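Local coordinates for uncharacterized protein MG296 homolog (Mycoplasma pneumoniae, PDB 2I15), which is of unknown function, an all-helical member of the Mg296 family whose helices also pack against another copy of the same protein, at residues L105-L110 against R120-L125. Residues are numbered along the deposited sequence; the frame is centred on the assembly and turned at random.
Sequences LFISAL and RYHQQL
Ile107 meets Tyr121 and His122 together, and the junction illustrates how one branched side chain can touch two aromatic rings that are consecutive in sequence. With chi1 at -63°, CG1 stands beside the backbone N and the CG2 methyl is anti to it, which sends CG2 across the interface. Ile107 CG2 lies over one face of the His122 imidazole, nearer its border than its middle, in a CH-pi contact 3.8 Å from the ring centroid. The same methyl touches the phenol ring, with Ile107 CG2 3.6 Å from Tyr121 CD2, while the carbonyl oxygen Ile107 O approaches Tyr121 CD2 to 3.3 Å, at a slant to the ring. Ser108 supplies the polar element. Ser108 OG reaches the imidazole edge in the ring plane and forms a 2.8 Å hydrogen bond with His122 NE2, in which either group could be the donor. With ND1 also hydrogen-bonded, both ring nitrogens of this buried histidine have partners, and the edge bond and the methyl over the face together restrict how the ring can turn. One turn beyond Ile107, Leu110 packs against the phenol ring and its hydroxyl, with Leu110 CB 3.8 Å from Tyr121 CE2 and Leu110 CD1 3.7 Å from Tyr121 OH. That hydroxyl has its polar partner in another chain, a hydrogen bond to Glu21 of the second subunit, whose Phe30 also packs on Leu110. Helix 92-113 is followed, after a short connection, by helix 120-128, and the two segment axes approach to 9.6 Å with their directions at 121°. Val118 of that connection touches Ser108, Tyr135 at the C-terminus meets the His122 ring, and the second subunit packs alongside, making this buried junction part of both the chain's fold and its assembly.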
loop_
_atom_site.group_PDB
_atom_site.type_symbol
_atom_site.label_atom_id
_atom_site.label_comp_id
_atom_site.label_asym_id
_atom_site.label_seq_id
_atom_site.Cartn_x
_atom_site.Cartn_y
_atom_site.Cartn_z
ATOM N N LEU A 105 -10.452 3.975 1.297
ATOM C CA LEU A 105 -11.300 5.069 0.841
ATOM C C LEU A 105 -12.502 5.212 1.785
ATOM O O LEU A 105 -12.960 6.320 2.071
ATOM C CB LEU A 105 -11.776 4.785 -0.586
ATOM C CG LEU A 105 -12.341 5.862 -1.524
ATOM C CD1 LEU A 105 -13.393 6.682 -0.825
ATOM C CD2 LEU A 105 -11.233 6.729 -2.017
ATOM N N PHE A 106 -12.987 4.070 2.271
ATOM C CA PHE A 106 -14.111 3.982 3.204
ATOM C C PHE A 106 -13.721 4.677 4.508
ATOM O O PHE A 106 -14.483 5.465 5.064
ATOM C CB PHE A 106 -14.400 2.511 3.493
ATOM C CG PHE A 106 -15.652 2.267 4.292
ATOM C CD1 PHE A 106 -16.875 2.088 3.661
ATOM C CD2 PHE A 106 -15.599 2.198 5.677
ATOM C CE1 PHE A 106 -18.025 1.838 4.398
ATOM C CE2 PHE A 106 -16.751 1.950 6.424
ATOM C CZ PHE A 106 -17.958 1.771 5.779
ATOM N N ILE A 107 -12.512 4.389 4.975
ATOM C CA ILE A 107 -12.000 4.937 6.223
ATOM C C ILE A 107 -11.806 6.458 6.236
ATOM O O ILE A 107 -12.016 7.096 7.272
ATOM C CB ILE A 107 -10.705 4.217 6.578
ATOM C CG1 ILE A 107 -11.034 2.734 6.818
ATOM C CG2 ILE A 107 -10.059 4.841 7.823
ATOM C CD1 ILE A 107 -9.838 1.863 6.945
ATOM N N SER A 108 -11.413 7.039 5.099
ATOM C CA SER A 108 -11.216 8.492 5.012
ATOM C C SER A 108 -12.565 9.189 5.097
ATOM O O SER A 108 -12.705 10.202 5.778
ATOM C CB SER A 108 -10.539 8.883 3.695
ATOM O OG SER A 108 -9.203 8.427 3.646
ATOM N N ALA A 109 -13.558 8.646 4.393
ATOM C CA ALA A 109 -14.911 9.201 4.401
ATOM C C ALA A 109 -15.409 9.249 5.842
ATOM O O ALA A 109 -15.950 10.260 6.307
ATOM C CB ALA A 109 -15.832 8.340 3.575
ATOM N N LEU A 110 -15.234 8.135 6.540
ATOM C CA LEU A 110 -15.631 8.028 7.937
ATOM C C LEU A 110 -15.081 9.251 8.672
ATOM O O LEU A 110 -15.797 9.947 9.396
ATOM C CB LEU A 110 -15.034 6.755 8.548
ATOM C CG LEU A 110 -15.621 5.397 8.174
ATOM C CD1 LEU A 110 -14.803 4.302 8.823
ATOM C CD2 LEU A 110 -17.073 5.319 8.632
ATOM N N ARG A 120 -4.952 11.394 10.916
ATOM C CA ARG A 120 -4.838 10.974 12.316
ATOM C C ARG A 120 -5.758 9.765 12.530
ATOM O O ARG A 120 -5.408 8.792 13.222
ATOM C CB ARG A 120 -5.227 12.088 13.285
ATOM C CG ARG A 120 -4.995 11.680 14.736
ATOM C CD ARG A 120 -5.613 12.662 15.722
ATOM N NE ARG A 120 -4.594 13.302 16.548
ATOM C CZ ARG A 120 -3.624 14.075 16.071
ATOM N NH1 ARG A 120 -3.543 14.307 14.767
ATOM N NH2 ARG A 120 -2.737 14.613 16.898
ATOM N N TYR A 121 -6.930 9.825 11.901
ATOM C CA TYR A 121 -7.904 8.748 11.996
ATOM C C TYR A 121 -7.184 7.474 11.546
ATOM O O TYR A 121 -7.110 6.477 12.282
ATOM C CB TYR A 121 -9.093 9.047 11.072
ATOM C CG TYR A 121 -10.306 8.176 11.312
ATOM C CD1 TYR A 121 -11.018 8.260 12.501
ATOM C CD2 TYR A 121 -10.739 7.268 10.349
ATOM C CE1 TYR A 121 -12.133 7.474 12.726
ATOM C CE2 TYR A 121 -11.860 6.472 10.565
ATOM C CZ TYR A 121 -12.546 6.580 11.764
ATOM O OH TYR A 121 -13.636 5.778 12.007
ATOM N N HIS A 122 -6.653 7.532 10.329
ATOM C CA HIS A 122 -5.930 6.418 9.740
ATOM C C HIS A 122 -4.793 5.917 10.626
ATOM O O HIS A 122 -4.599 4.710 10.791
ATOM C CB HIS A 122 -5.339 6.836 8.394
ATOM C CG HIS A 122 -6.302 6.738 7.256
ATOM N ND1 HIS A 122 -6.644 5.542 6.687
ATOM C CD2 HIS A 122 -6.983 7.699 6.594
ATOM C CE1 HIS A 122 -7.511 5.760 5.704
ATOM N NE2 HIS A 122 -7.727 7.053 5.634
ATOM N N GLN A 123 -4.034 6.849 11.190
ATOM C CA GLN A 123 -2.903 6.498 12.044
ATOM C C GLN A 123 -3.323 5.806 13.337
ATOM O O GLN A 123 -2.691 4.834 13.755
ATOM C CB GLN A 123 -2.077 7.752 12.311
ATOM C CG GLN A 123 -1.383 8.221 11.048
ATOM C CD GLN A 123 -0.750 9.602 11.172
ATOM O OE1 GLN A 123 -1.075 10.371 12.082
ATOM N NE2 GLN A 123 0.142 9.930 10.236
ATOM N N GLN A 124 -4.393 6.286 13.963
ATOM C CA GLN A 124 -4.870 5.651 15.180
ATOM C C GLN A 124 -5.233 4.215 14.796
ATOM O O GLN A 124 -4.810 3.243 15.437
ATOM C CB GLN A 124 -6.083 6.410 15.711
ATOM C CG GLN A 124 -5.793 7.874 15.966
ATOM C CD GLN A 124 -7.023 8.664 16.392
ATOM O OE1 GLN A 124 -8.052 8.671 15.702
ATOM N NE2 GLN A 124 -6.920 9.343 17.531
ATOM N N LEU A 125 -5.989 4.102 13.708
ATOM C CA LEU A 125 -6.425 2.815 13.176
ATOM C C LEU A 125 -5.262 1.826 13.173
ATOM O O LEU A 125 -5.359 0.742 13.748
ATOM C CB LEU A 125 -6.935 2.995 11.741
ATOM C CG LEU A 125 -7.635 1.870 10.959
ATOM C CD1 LEU A 125 -6.835 0.557 10.988
ATOM C CD2 LEU A 125 -9.019 1.674 11.526
#